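Local atomic coordinates of cellulase (Uncultured bacterium, PDB entry 6XSO), a protein that probably hydrolyses internal beta-1,4 linkages of cellulose, and of related plant polysaccharides such as xylan, as a broad-specificity endoglucanase of family GH5_4. Residues A[119-124]-A[134-139]; A[200-205]-A[232-237]; A[288-293]-A[333-338]; A[296-301]-A[342-347]; A[153-158]-A[218-223]. One frame throughout, in Å; residues are numbered along the deposited sequence. Where two conformers were deposited one is given.

Contact 1 (A[119-124]-A[134-139]); sequences INVHHD and SWIKAD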
# COMPACT_ATOMS: atom_id res chain seq x y z
N ILE A 119 7.23 0.77 -2.10
CA ILE A 119 6.87 0.46 -3.48
C ILE A 119 6.15 -0.88 -3.50
O ILE A 119 6.46 -1.77 -2.69
CB ILE A 119 8.04 0.44 -4.47
CG1 ILE A 119 9.14 -0.50 -3.99
CG2 ILE A 119 8.57 1.87 -4.68
CD1 ILE A 119 10.25 -0.68 -5.04
N ASN A 120 5.18 -1.03 -4.39
CA ASN A 120 4.36 -2.25 -4.39
C ASN A 120 4.13 -2.77 -5.82
O ASN A 120 4.76 -2.32 -6.78
CB ASN A 120 3.02 -2.03 -3.66
CG ASN A 120 2.01 -1.25 -4.49
OD1 ASN A 120 2.34 -0.69 -5.53
ND2 ASN A 120 0.76 -1.21 -4.03
N VAL A 121 3.21 -3.72 -5.91
CA VAL A 121 2.66 -4.25 -7.15
C VAL A 121 1.16 -3.96 -7.05
O VAL A 121 0.47 -4.52 -6.18
CB VAL A 121 2.95 -5.75 -7.28
CG1 VAL A 121 2.14 -6.40 -8.40
CG2 VAL A 121 4.46 -5.99 -7.52
N HIS A 122 0.65 -3.03 -7.89
CA HIS A 122 -0.61 -2.36 -7.60
C HIS A 122 -1.71 -2.88 -8.49
O HIS A 122 -2.40 -3.84 -8.13
CB HIS A 122 -0.40 -0.83 -7.63
CG HIS A 122 -1.46 -0.07 -6.92
ND1 HIS A 122 -1.46 0.09 -5.55
CD2 HIS A 122 -2.60 0.52 -7.36
CE1 HIS A 122 -2.51 0.79 -5.18
NE2 HIS A 122 -3.21 1.09 -6.26
N HIS A 123 -1.98 -2.27 -9.66
CA HIS A 123 -3.12 -2.70 -10.48
C HIS A 123 -2.82 -3.91 -11.34
O HIS A 123 -3.58 -4.24 -12.25
CB HIS A 123 -3.68 -1.56 -11.31
CG HIS A 123 -4.37 -0.52 -10.48
ND1 HIS A 123 -5.28 -0.84 -9.50
CD2 HIS A 123 -4.27 0.83 -10.49
CE1 HIS A 123 -5.72 0.28 -8.94
NE2 HIS A 123 -5.13 1.30 -9.53
N ASP A 124 -1.72 -4.59 -11.03
CA ASP A 124 -1.59 -6.01 -11.37
C ASP A 124 -2.59 -6.87 -10.63
O ASP A 124 -2.86 -7.99 -11.07
CB ASP A 124 -0.15 -6.38 -11.06
CG ASP A 124 0.85 -5.49 -11.79
OD1 ASP A 124 1.06 -5.73 -13.01
OD2 ASP A 124 1.37 -4.53 -11.16
N SER A 134 -7.23 -8.14 -14.15
CA SER A 134 -6.01 -8.23 -13.35
C SER A 134 -5.41 -9.63 -13.47
O SER A 134 -6.13 -10.63 -13.54
CB SER A 134 -6.32 -7.93 -11.89
OG SER A 134 -7.31 -8.81 -11.40
N TRP A 135 -4.08 -9.70 -13.50
CA TRP A 135 -3.42 -10.98 -13.69
C TRP A 135 -3.08 -11.70 -12.39
O TRP A 135 -2.93 -12.93 -12.41
CB TRP A 135 -2.19 -10.87 -14.60
CG TRP A 135 -1.01 -10.12 -14.09
CD1 TRP A 135 -0.82 -8.77 -14.14
CD2 TRP A 135 0.18 -10.67 -13.51
NE1 TRP A 135 0.41 -8.44 -13.59
CE2 TRP A 135 1.04 -9.60 -13.22
CE3 TRP A 135 0.59 -11.97 -13.20
CZ2 TRP A 135 2.29 -9.79 -12.63
CZ3 TRP A 135 1.83 -12.16 -12.61
CH2 TRP A 135 2.67 -11.07 -12.34
N ILE A 136 -2.98 -10.97 -11.28
CA ILE A 136 -2.71 -11.56 -9.97
C ILE A 136 -4.06 -11.67 -9.27
O ILE A 136 -4.67 -10.66 -8.93
CB ILE A 136 -1.72 -10.73 -9.15
CG1 ILE A 136 -0.41 -10.56 -9.91
CG2 ILE A 136 -1.49 -11.38 -7.79
CD1 ILE A 136 0.55 -9.61 -9.23
N LYS A 137 -4.54 -12.90 -9.06
CA LYS A 137 -5.83 -13.12 -8.43
C LYS A 137 -5.71 -14.06 -7.24
O LYS A 137 -4.89 -14.99 -7.24
CB LYS A 137 -6.85 -13.69 -9.41
CG LYS A 137 -7.08 -12.82 -10.64
CD LYS A 137 -8.34 -13.26 -11.36
CE LYS A 137 -8.67 -12.42 -12.57
NZ LYS A 137 -8.88 -10.99 -12.22
N ALA A 138 -6.57 -13.83 -6.25
CA ALA A 138 -6.66 -14.69 -5.06
C ALA A 138 -7.48 -15.91 -5.44
O ALA A 138 -8.67 -16.04 -5.12
CB ALA A 138 -7.26 -13.93 -3.89
N ASP A 139 -6.82 -16.81 -6.17
CA ASP A 139 -7.41 -18.01 -6.73
C ASP A 139 -6.24 -18.97 -6.84
O ASP A 139 -5.21 -18.58 -7.42
CB ASP A 139 -8.02 -17.73 -8.09
CG ASP A 139 -8.59 -18.96 -8.74
OD1 ASP A 139 -7.82 -19.84 -9.22
OD2 ASP A 139 -9.84 -19.11 -8.76
O HOH W 1 -3.37 -6.60 -14.16
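The backbone carbonyl oxygen of D124 is gripped by two consecutive amides of the facing segment: I136 N donates a nearly straight bond to D124 O (3.0 Å, 163°), and W135 N adds a weak, bent one. This pair of bonds folds the long loop that follows strand 116-119 of the (beta/alpha)8 barrel back on itself before helix 140-161 begins. The side chain of D124 makes a second link. Its OD1 accepts the indole N-H of W135 at 2.8 Å from NE1, with the hydrogen bond lying close to the ring plane and reaching the carboxylate on its anti side. The two flat groups stand almost perpendicular, 83° apart, while OD2 takes the amide of W85, so both carboxylate oxygens are engaged. W135 serves twice, since its ring also carries I136 CG1 3.5 Å above one face, over its centre. With CG1 anti to the carbonyl carbon (chi1 -57°), I136 sends its methyl CD1 across the loop to V121 CG1 at 3.7 Å, two branched aliphatic chains crossing at about a right angle. With an alanine here in place of W135, D124 OD1 would probably lose its N-H partner and I136 the flat surface it lies on. Aspartate suits position 124 because its short side chain holds the carboxylate beside the backbone, within reach of both the W135 indole and the W85 amide. One water also spans the loop, donating to H123 O at 3.0 Å and accepting from W135 N at 3.2 Å.

Contact 2 (A[200-205]-A[232-237]); sequences TSAYNA and NTYAAA
This is a buried, apolar contact between the early turns of helix 196-219 and the loop leaving strand 229-232, on the side of the (beta/alpha)8 barrel where the strands end. Two tyrosines and an alanine carry it. From the helix, Y203 brings ring carbon CE1 to Y234 CB at 3.7 Å, and CB lies at the edge of the Y203 ring, near its plane. The rings themselves meet obliquely, centroids 5.9 Å apart and planes at 71°. One residue earlier, A202 points its methyl at the loop, where CB lies 4.2 Å from Y234 CE2; a small residue suits this spot because the neighbouring ring then has room to approach the helix. Y234 reaches it because CG is anti to the backbone N (chi1 178°), which sets the ring beside the helix, where CE2 meets A202 CB. The loop has a tight shape of its own: A236 N bonds back to T233 O and A237 N to Y234 O, while T233 OG1 donates to A237 O at 2.8 Å. Tyrosine rather than phenylalanine fits both ring positions, since the hydroxyls extend beyond the apolar zone to backbone groups: Y203 OH to A186 N, Y234 OH to S182 O and D178 N. The carbon parts of the rings thus make the contact, and the phenol oxygens, though buried, have their polar needs met by the adjoining loop.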
# COMPACT_ATOMS: atom_id res chain seq x y z
N THR A 200 -11.72 -20.80 0.31
CA THR A 200 -10.54 -21.56 0.71
C THR A 200 -9.43 -21.41 -0.32
O THR A 200 -8.25 -21.28 0.04
CB THR A 200 -10.93 -23.03 0.90
OG1 THR A 200 -11.87 -23.13 1.99
CG2 THR A 200 -9.72 -23.89 1.20
N SER A 201 -9.79 -21.42 -1.61
CA SER A 201 -8.81 -21.22 -2.68
C SER A 201 -8.17 -19.85 -2.57
O SER A 201 -6.95 -19.70 -2.75
CB SER A 201 -9.53 -21.36 -4.03
OG SER A 201 -8.62 -21.32 -5.12
N ALA A 202 -8.98 -18.85 -2.24
CA ALA A 202 -8.52 -17.47 -2.21
C ALA A 202 -7.49 -17.24 -1.12
O ALA A 202 -6.45 -16.63 -1.36
CB ALA A 202 -9.73 -16.56 -2.02
N TYR A 203 -7.74 -17.77 0.08
CA TYR A 203 -6.77 -17.57 1.16
C TYR A 203 -5.51 -18.40 0.94
O TYR A 203 -4.41 -17.95 1.26
CB TYR A 203 -7.42 -17.79 2.53
CG TYR A 203 -8.57 -16.84 2.76
CD1 TYR A 203 -8.39 -15.46 2.70
CD2 TYR A 203 -9.84 -17.29 3.01
CE1 TYR A 203 -9.44 -14.59 2.88
CE2 TYR A 203 -10.90 -16.42 3.20
CZ TYR A 203 -10.70 -15.06 3.12
OH TYR A 203 -11.74 -14.18 3.29
N ASN A 204 -5.63 -19.59 0.34
CA ASN A 204 -4.43 -20.32 -0.05
C ASN A 204 -3.60 -19.50 -1.04
O ASN A 204 -2.36 -19.50 -0.98
CB ASN A 204 -4.80 -21.65 -0.69
CG ASN A 204 -5.21 -22.71 0.33
OD1 ASN A 204 -5.16 -22.49 1.54
ND2 ASN A 204 -5.64 -23.87 -0.18
N ALA A 205 -4.26 -18.84 -2.00
CA ALA A 205 -3.55 -18.03 -2.99
C ALA A 205 -2.90 -16.80 -2.36
O ALA A 205 -1.74 -16.49 -2.66
CB ALA A 205 -4.51 -17.60 -4.10
N ASN A 232 -0.16 -7.93 2.27
CA ASN A 232 -1.52 -7.41 2.39
C ASN A 232 -2.54 -8.54 2.58
O ASN A 232 -2.37 -9.67 2.12
CB ASN A 232 -1.90 -6.56 1.17
CG ASN A 232 -1.09 -5.28 1.06
OD1 ASN A 232 -0.02 -5.15 1.62
ND2 ASN A 232 -1.63 -4.31 0.32
N THR A 233 -3.61 -8.21 3.28
CA THR A 233 -4.70 -9.16 3.39
C THR A 233 -5.45 -9.26 2.06
O THR A 233 -5.31 -8.40 1.18
CB THR A 233 -5.69 -8.66 4.44
OG1 THR A 233 -6.09 -7.34 4.08
CG2 THR A 233 -5.07 -8.65 5.83
N TYR A 234 -6.26 -10.31 1.93
CA TYR A 234 -7.26 -10.42 0.87
C TYR A 234 -7.96 -9.08 0.68
O TYR A 234 -8.52 -8.53 1.63
CB TYR A 234 -8.32 -11.52 1.21
CG TYR A 234 -9.36 -11.58 0.12
CD1 TYR A 234 -10.47 -10.78 0.14
CD2 TYR A 234 -9.18 -12.41 -0.99
CE1 TYR A 234 -11.38 -10.77 -0.92
CE2 TYR A 234 -10.08 -12.40 -2.03
CZ TYR A 234 -11.16 -11.58 -1.99
OH TYR A 234 -12.04 -11.58 -3.05
N ALA A 235 -7.92 -8.54 -0.55
CA ALA A 235 -8.57 -7.28 -0.94
C ALA A 235 -8.07 -6.06 -0.17
O ALA A 235 -8.65 -4.97 -0.28
CB ALA A 235 -10.11 -7.35 -0.85
N ALA A 236 -6.98 -6.20 0.60
CA ALA A 236 -6.61 -5.22 1.61
C ALA A 236 -7.78 -4.94 2.57
O ALA A 236 -7.88 -3.87 3.18
CB ALA A 236 -6.03 -3.95 0.98
N ALA A 237 -8.67 -5.92 2.73
CA ALA A 237 -9.80 -5.79 3.64
C ALA A 237 -9.30 -5.73 5.08
O ALA A 237 -8.29 -6.34 5.44
CB ALA A 237 -10.75 -6.98 3.45

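Contact 3 (A[288-293]-A[333-338]); sequences DLMNGL and DDFVAQ
M290 lays its terminal methyl over the ring of F335: CE stands 4.1 Å from the F335 ring centroid and only 16° off the ring normal, a CH-pi contact displaced toward the rim. The thioether chain bends at its second torsion (chi2 -63°) and then runs on extended, so that CE reaches out over the ring while the CG carbon stays near the helix and touches Q338 CB at 4.1 Å. L289, the residue before it, reaches the same ring obliquely, with CD2 3.6 Å from F335 CE1. F335 presents its ring to both because CG is anti to the backbone N, carrying the ring across toward helix 279-298 and inward toward strand 304-309. A flexible methionine suits a place where a flat face must be met from a distance, whereas the branched leucine fills the space beside it. At the outer border, Q338 contributes just its aliphatic part; its NE2 is turned to D334 OD2, 2.7 Å away one turn back in its own helix, and also bonds R283 O. The two helical segments run nearly parallel, their axes 11.0 Å apart and crossing at -18°, a wide spacing that the long side chains bridge. In the outer layer of the barrel, helices 279-298 and 325-341 lie side by side here against strand 304-309: M290 and F335 both rest on I306, and F335 also stacks with W309.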
# COMPACT_ATOMS: atom_id res chain seq x y z
N ASP A 288 -13.46 -0.09 16.64
CA ASP A 288 -13.70 -1.47 16.24
C ASP A 288 -12.71 -1.91 15.17
O ASP A 288 -12.17 -3.02 15.24
CB ASP A 288 -15.14 -1.61 15.73
CG ASP A 288 -15.40 -2.97 15.09
OD1 ASP A 288 -15.47 -3.96 15.85
OD2 ASP A 288 -15.55 -3.05 13.85
N LEU A 289 -12.47 -1.05 14.18
CA LEU A 289 -11.46 -1.34 13.16
C LEU A 289 -10.11 -1.60 13.80
O LEU A 289 -9.45 -2.61 13.51
CB LEU A 289 -11.37 -0.16 12.19
CG LEU A 289 -10.12 -0.04 11.31
CD1 LEU A 289 -10.10 -1.16 10.28
CD2 LEU A 289 -10.04 1.29 10.58
N MET A 290 -9.67 -0.70 14.68
CA MET A 290 -8.36 -0.86 15.28
C MET A 290 -8.31 -2.10 16.16
O MET A 290 -7.27 -2.78 16.21
CB MET A 290 -7.99 0.38 16.08
CG MET A 290 -7.94 1.67 15.27
SD MET A 290 -6.68 1.65 14.00
CE MET A 290 -7.08 3.14 13.06
N ASN A 291 -9.41 -2.42 16.85
CA ASN A 291 -9.44 -3.59 17.72
C ASN A 291 -9.15 -4.88 16.94
O ASN A 291 -8.42 -5.75 17.42
CB ASN A 291 -10.79 -3.70 18.46
CG ASN A 291 -10.91 -2.75 19.66
OD1 ASN A 291 -9.92 -2.22 20.18
ND2 ASN A 291 -12.14 -2.54 20.11
N GLY A 292 -9.73 -5.01 15.74
CA GLY A 292 -9.48 -6.21 14.95
C GLY A 292 -8.04 -6.32 14.51
O GLY A 292 -7.45 -7.40 14.55
N LEU A 293 -7.45 -5.19 14.10
CA LEU A 293 -6.04 -5.18 13.73
C LEU A 293 -5.17 -5.53 14.93
O LEU A 293 -4.16 -6.23 14.78
CB LEU A 293 -5.66 -3.83 13.14
CG LEU A 293 -6.50 -3.40 11.92
CD1 LEU A 293 -6.09 -2.02 11.42
CD2 LEU A 293 -6.40 -4.43 10.79
N ASP A 333 -8.81 13.49 12.93
CA ASP A 333 -8.13 13.64 14.21
C ASP A 333 -8.13 12.32 14.98
O ASP A 333 -7.10 11.90 15.52
CB ASP A 333 -8.87 14.67 15.07
CG ASP A 333 -8.69 16.11 14.61
OD1 ASP A 333 -7.89 16.37 13.71
OD2 ASP A 333 -9.38 16.99 15.17
N ASP A 334 -9.30 11.69 15.07
CA ASP A 334 -9.44 10.49 15.89
C ASP A 334 -8.80 9.27 15.23
O ASP A 334 -8.23 8.41 15.92
CB ASP A 334 -10.91 10.25 16.20
CG ASP A 334 -11.14 8.96 16.97
OD1 ASP A 334 -10.89 8.98 18.21
OD2 ASP A 334 -11.58 7.97 16.34
N PHE A 335 -8.93 9.14 13.90
CA PHE A 335 -8.37 8.00 13.18
C PHE A 335 -6.86 7.97 13.32
O PHE A 335 -6.28 6.94 13.69
CB PHE A 335 -8.78 8.12 11.71
CG PHE A 335 -8.47 6.90 10.88
CD1 PHE A 335 -9.37 5.87 10.78
CD2 PHE A 335 -7.28 6.82 10.16
CE1 PHE A 335 -9.09 4.76 10.00
CE2 PHE A 335 -7.01 5.71 9.36
CZ PHE A 335 -7.90 4.68 9.31
N VAL A 336 -6.21 9.12 13.10
CA VAL A 336 -4.76 9.19 13.23
C VAL A 336 -4.35 8.90 14.67
O VAL A 336 -3.38 8.18 14.91
CB VAL A 336 -4.25 10.55 12.73
CG1 VAL A 336 -2.78 10.76 13.10
CG2 VAL A 336 -4.43 10.62 11.21
N ALA A 337 -5.08 9.47 15.64
CA ALA A 337 -4.75 9.28 17.04
C ALA A 337 -4.91 7.82 17.46
O ALA A 337 -4.05 7.28 18.17
CB ALA A 337 -5.62 10.16 17.93
N GLN A 338 -6.02 7.19 17.08
CA GLN A 338 -6.21 5.80 17.50
C GLN A 338 -5.15 4.90 16.88
O GLN A 338 -4.63 4.00 17.54
CB GLN A 338 -7.63 5.32 17.17
CG GLN A 338 -8.75 5.96 17.99
CD GLN A 338 -9.99 5.08 18.04
OE1 GLN A 338 -9.91 3.89 18.33
NE2 GLN A 338 -11.14 5.67 17.75

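Contact 4 (A[296-301]-A[342-347]); sequences YFVSKG and LGIATF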
# COMPACT_ATOMS: atom_id res chain seq x y z
N TYR A 296 -5.60 -9.57 15.72
CA TYR A 296 -4.98 -10.55 14.84
C TYR A 296 -3.50 -10.29 14.58
O TYR A 296 -2.77 -11.25 14.29
CB TYR A 296 -5.76 -10.64 13.52
CG TYR A 296 -7.11 -11.25 13.75
CD1 TYR A 296 -7.26 -12.63 13.85
CD2 TYR A 296 -8.24 -10.46 13.96
CE1 TYR A 296 -8.50 -13.20 14.11
CE2 TYR A 296 -9.49 -11.03 14.22
CZ TYR A 296 -9.60 -12.40 14.29
OH TYR A 296 -10.83 -12.99 14.56
N PHE A 297 -3.04 -9.04 14.70
CA PHE A 297 -1.67 -8.71 14.33
C PHE A 297 -0.89 -8.00 15.44
O PHE A 297 0.08 -8.58 15.95
CB PHE A 297 -1.64 -7.93 13.00
CG PHE A 297 -2.35 -8.65 11.88
CD1 PHE A 297 -1.88 -9.85 11.40
CD2 PHE A 297 -3.52 -8.14 11.34
CE1 PHE A 297 -2.57 -10.54 10.40
CE2 PHE A 297 -4.19 -8.82 10.33
CZ PHE A 297 -3.72 -10.01 9.87
N VAL A 298 -1.28 -6.78 15.81
CA VAL A 298 -0.42 -5.96 16.66
C VAL A 298 -0.15 -6.64 18.00
O VAL A 298 1.00 -6.64 18.50
CB VAL A 298 -0.99 -4.54 16.84
CG1 VAL A 298 -0.02 -3.70 17.66
CG2 VAL A 298 -1.24 -3.87 15.47
N SER A 299 -1.18 -7.23 18.61
CA SER A 299 -1.02 -7.90 19.90
C SER A 299 -0.12 -9.11 19.81
O SER A 299 0.37 -9.58 20.85
CB SER A 299 -2.39 -8.31 20.46
OG SER A 299 -2.92 -9.43 19.77
N LYS A 300 0.10 -9.65 18.61
CA LYS A 300 1.01 -10.77 18.39
C LYS A 300 2.40 -10.32 17.94
O LYS A 300 3.22 -11.17 17.58
CB LYS A 300 0.43 -11.72 17.35
CG LYS A 300 -0.97 -12.21 17.63
CD LYS A 300 -1.39 -13.18 16.52
CE LYS A 300 -2.87 -13.55 16.59
NZ LYS A 300 -3.37 -14.10 15.28
N GLY A 301 2.67 -9.03 17.95
CA GLY A 301 3.98 -8.55 17.53
C GLY A 301 4.15 -8.41 16.04
O GLY A 301 5.28 -8.36 15.55
N LEU A 342 -1.70 2.62 18.84
CA LEU A 342 -1.37 1.22 18.59
C LEU A 342 -0.09 1.03 17.80
O LEU A 342 0.29 -0.12 17.53
CB LEU A 342 -2.52 0.56 17.83
CG LEU A 342 -3.65 0.13 18.75
CD1 LEU A 342 -4.86 -0.22 17.93
CD2 LEU A 342 -3.24 -1.07 19.62
N GLY A 343 0.58 2.11 17.40
CA GLY A 343 1.76 1.98 16.57
C GLY A 343 1.48 1.60 15.13
O GLY A 343 2.35 1.01 14.47
N ILE A 344 0.29 1.94 14.62
CA ILE A 344 -0.14 1.66 13.26
C ILE A 344 0.07 2.91 12.41
O ILE A 344 -0.36 4.00 12.79
CB ILE A 344 -1.63 1.24 13.24
CG1 ILE A 344 -1.82 -0.08 13.99
CG2 ILE A 344 -2.17 1.22 11.82
CD1 ILE A 344 -3.28 -0.50 14.13
N ALA A 345 0.77 2.76 11.29
CA ALA A 345 1.01 3.88 10.39
C ALA A 345 -0.14 4.02 9.40
O ALA A 345 -0.73 3.02 8.98
CB ALA A 345 2.31 3.68 9.61
N THR A 346 -0.46 5.26 9.05
CA THR A 346 -1.53 5.56 8.11
C THR A 346 -0.97 6.32 6.91
O THR A 346 -0.06 7.14 7.06
CB THR A 346 -2.64 6.41 8.74
OG1 THR A 346 -2.19 7.73 9.03
CG2 THR A 346 -3.13 5.77 10.03
N PHE A 347 -1.51 6.00 5.71
CA PHE A 347 -1.11 6.64 4.45
C PHE A 347 -2.37 7.15 3.75
O PHE A 347 -3.16 6.36 3.22
CB PHE A 347 -0.34 5.66 3.54
CG PHE A 347 1.07 5.34 4.01
CD1 PHE A 347 1.28 4.50 5.09
CD2 PHE A 347 2.19 5.84 3.34
CE1 PHE A 347 2.56 4.19 5.51
CE2 PHE A 347 3.48 5.53 3.75
CZ PHE A 347 3.67 4.71 4.83
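V298 points from the last helical turn of 279-298 toward the other segment, and its CB splits into two methyls that find different partners. CG1, anti to the backbone N (chi1 -177°), lies against the backbone, 3.6 Å from L342 O. The second methyl, CG2, turns to the side chain of I344, meeting CG1 of I344 at 4.1 Å and the end of the same chain, CD1, at 4.2 Å. I344 offers these atoms because its longer branch is anti to its carbonyl carbon (chi1 -65°), which brings it round to a valine it crosses obliquely. Both segments include the turn by which a helix gives way to the next strand, on the side of the (beta/alpha)8 barrel where strands begin, away from the C-terminal strand ends that carry the active site in this fold. Each turn is a Schellman motif closed by a glycine with positive phi, G301 after helix 279-298 and G343 after helix 325-341, a backbone shape that suits a residue lacking a side chain. In the first, G301 N returns to V298 O at 3.0 Å, a bond that also closes the type I turn from V298 to G301. A beta-branched valine suits the position, being short enough to stay at the helix end yet presenting two methyls to two partners. I344 is buried where strand 345-349 is about to start, with I306 of strand 304-309 and A339 of helix 325-341 packed on it as well.

Contact 5 (A[153-158]-A[218-223]); sequences LWRQIA and RGTGGN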
# COMPACT_ATOMS: atom_id res chain seq x y z
N LEU A 153 9.19 -11.20 -11.16
CA LEU A 153 8.97 -9.76 -11.00
C LEU A 153 9.58 -9.25 -9.70
O LEU A 153 10.28 -8.23 -9.69
CB LEU A 153 7.48 -9.46 -11.07
CG LEU A 153 7.04 -8.02 -10.80
CD1 LEU A 153 7.73 -7.08 -11.75
CD2 LEU A 153 5.52 -7.92 -10.92
N TRP A 154 9.33 -9.94 -8.58
CA TRP A 154 9.88 -9.49 -7.31
C TRP A 154 11.39 -9.64 -7.25
O TRP A 154 12.06 -8.80 -6.64
CB TRP A 154 9.17 -10.12 -6.12
CG TRP A 154 8.05 -9.24 -5.71
CD1 TRP A 154 6.71 -9.51 -5.77
CD2 TRP A 154 8.17 -7.90 -5.22
NE1 TRP A 154 5.99 -8.42 -5.33
CE2 TRP A 154 6.87 -7.42 -5.00
CE3 TRP A 154 9.26 -7.05 -4.97
CZ2 TRP A 154 6.63 -6.15 -4.52
CZ3 TRP A 154 9.02 -5.79 -4.47
CH2 TRP A 154 7.71 -5.35 -4.27
N ARG A 155 11.96 -10.67 -7.88
CA ARG A 155 13.42 -10.74 -7.94
C ARG A 155 13.98 -9.51 -8.64
O ARG A 155 14.99 -8.94 -8.22
CB ARG A 155 13.90 -12.02 -8.62
CG ARG A 155 13.73 -13.27 -7.76
CD ARG A 155 14.54 -14.48 -8.26
NE ARG A 155 14.32 -14.77 -9.68
CZ ARG A 155 13.32 -15.51 -10.14
NH1 ARG A 155 12.45 -16.05 -9.30
NH2 ARG A 155 13.19 -15.72 -11.44
N GLN A 156 13.33 -9.08 -9.73
CA GLN A 156 13.82 -7.92 -10.47
C GLN A 156 13.73 -6.65 -9.65
O GLN A 156 14.67 -5.84 -9.62
CB GLN A 156 13.02 -7.74 -11.76
CG GLN A 156 13.22 -8.80 -12.81
CD GLN A 156 12.24 -8.63 -13.95
OE1 GLN A 156 12.41 -7.75 -14.79
NE2 GLN A 156 11.20 -9.47 -13.98
N ILE A 157 12.57 -6.42 -9.02
CA ILE A 157 12.43 -5.23 -8.19
C ILE A 157 13.44 -5.27 -7.05
O ILE A 157 14.11 -4.28 -6.75
CB ILE A 157 10.99 -5.10 -7.65
CG1 ILE A 157 9.97 -4.97 -8.79
CG2 ILE A 157 10.88 -3.87 -6.73
CD1 ILE A 157 8.54 -5.22 -8.38
N ALA A 158 13.52 -6.42 -6.36
CA ALA A 158 14.44 -6.55 -5.24
C ALA A 158 15.89 -6.29 -5.66
O ALA A 158 16.63 -5.60 -4.95
CB ALA A 158 14.28 -7.93 -4.61
N ARG A 218 13.98 -12.10 -0.28
CA ARG A 218 15.07 -12.47 0.61
C ARG A 218 16.13 -13.28 -0.13
O ARG A 218 17.31 -13.22 0.23
CB ARG A 218 14.55 -13.23 1.82
CG ARG A 218 13.41 -12.52 2.53
CD ARG A 218 13.89 -11.91 3.81
NE ARG A 218 12.82 -11.34 4.61
CZ ARG A 218 12.74 -10.04 4.88
NH1 ARG A 218 13.65 -9.19 4.39
NH2 ARG A 218 11.76 -9.58 5.65
N GLY A 219 15.72 -14.02 -1.16
CA GLY A 219 16.66 -14.83 -1.92
C GLY A 219 17.66 -14.05 -2.73
O GLY A 219 18.68 -14.61 -3.16
N THR A 220 17.41 -12.76 -2.96
CA THR A 220 18.38 -11.95 -3.67
C THR A 220 19.56 -11.55 -2.80
O THR A 220 20.54 -11.00 -3.32
CB THR A 220 17.74 -10.70 -4.28
OG1 THR A 220 17.24 -9.85 -3.24
CG2 THR A 220 16.62 -11.04 -5.21
N GLY A 221 19.48 -11.75 -1.49
CA GLY A 221 20.62 -11.58 -0.62
C GLY A 221 20.88 -10.15 -0.17
O GLY A 221 20.09 -9.22 -0.38
N GLY A 222 22.04 -9.99 0.47
CA GLY A 222 22.46 -8.67 0.91
C GLY A 222 21.43 -8.04 1.82
O GLY A 222 20.81 -8.70 2.66
N ASN A 223 21.23 -6.73 1.63
CA ASN A 223 20.29 -6.00 2.48
C ASN A 223 18.89 -6.58 2.41
O ASN A 223 18.09 -6.37 3.34
CB ASN A 223 20.21 -4.53 2.05
CG ASN A 223 21.44 -3.73 2.44
OD1 ASN A 223 22.25 -4.17 3.26
ND2 ASN A 223 21.58 -2.54 1.87
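Flat groups stay in the background where T220 packs on R155 and A158. The nearest ring, that of W154, carries I157 CD1 3.9 Å above one face, offset toward the rim, and meets the rings of F213 and Y150 edge-to-face; its NE1 bonds S172 O. The contact itself is made by T220, whose methyl CG2 sits 3.9 Å from A158 CB and 4.0 Å from R155 O, while OG1 lies 3.8 Å from A158 CB. Its first torsion (chi1 63°) puts OG1 between backbone N and carbonyl carbon, where the oxygen can also bond V217 O and N224 ND2. The same ND2 reaches A158 O, so N224 joins both segments by polar bonds. Alanine suits position 158, its lone methyl fitting against both branches of T220, and threonine fits at 220 because one branch is apolar and the other bonds. Beyond it, the chain leaves helix 196-219 through G221, whose backbone takes a positive phi that a residue without a CB adopts easily. The contact joins successive helices 140-161 and 196-219 near their C-terminal ends, in the outer helical layer of a (beta/alpha)8 barrel.

From the N terminus, contact 1 comes first, closing a nine-residue excursion within the loop between strand 116-119 and helix 140-161. That helix then supplies 153-158 to contact 5, which spans 60 residues to reach the end of helix 196-219. Contact 2 opens inside that span and closes after strand 229-232, so contacts 2 and 5 cross and share helix 196-219 near its two ends. Contact 1 touches both: A138 packs on A202 and Y234, V121 on W154. Contacts 3 and 4 follow on the opposite side of the chain's centre from contact 1, crossing each other while tying helix 279-298 to helix 325-341 and to the start of strand 345-349; M290 and L342 bring them together.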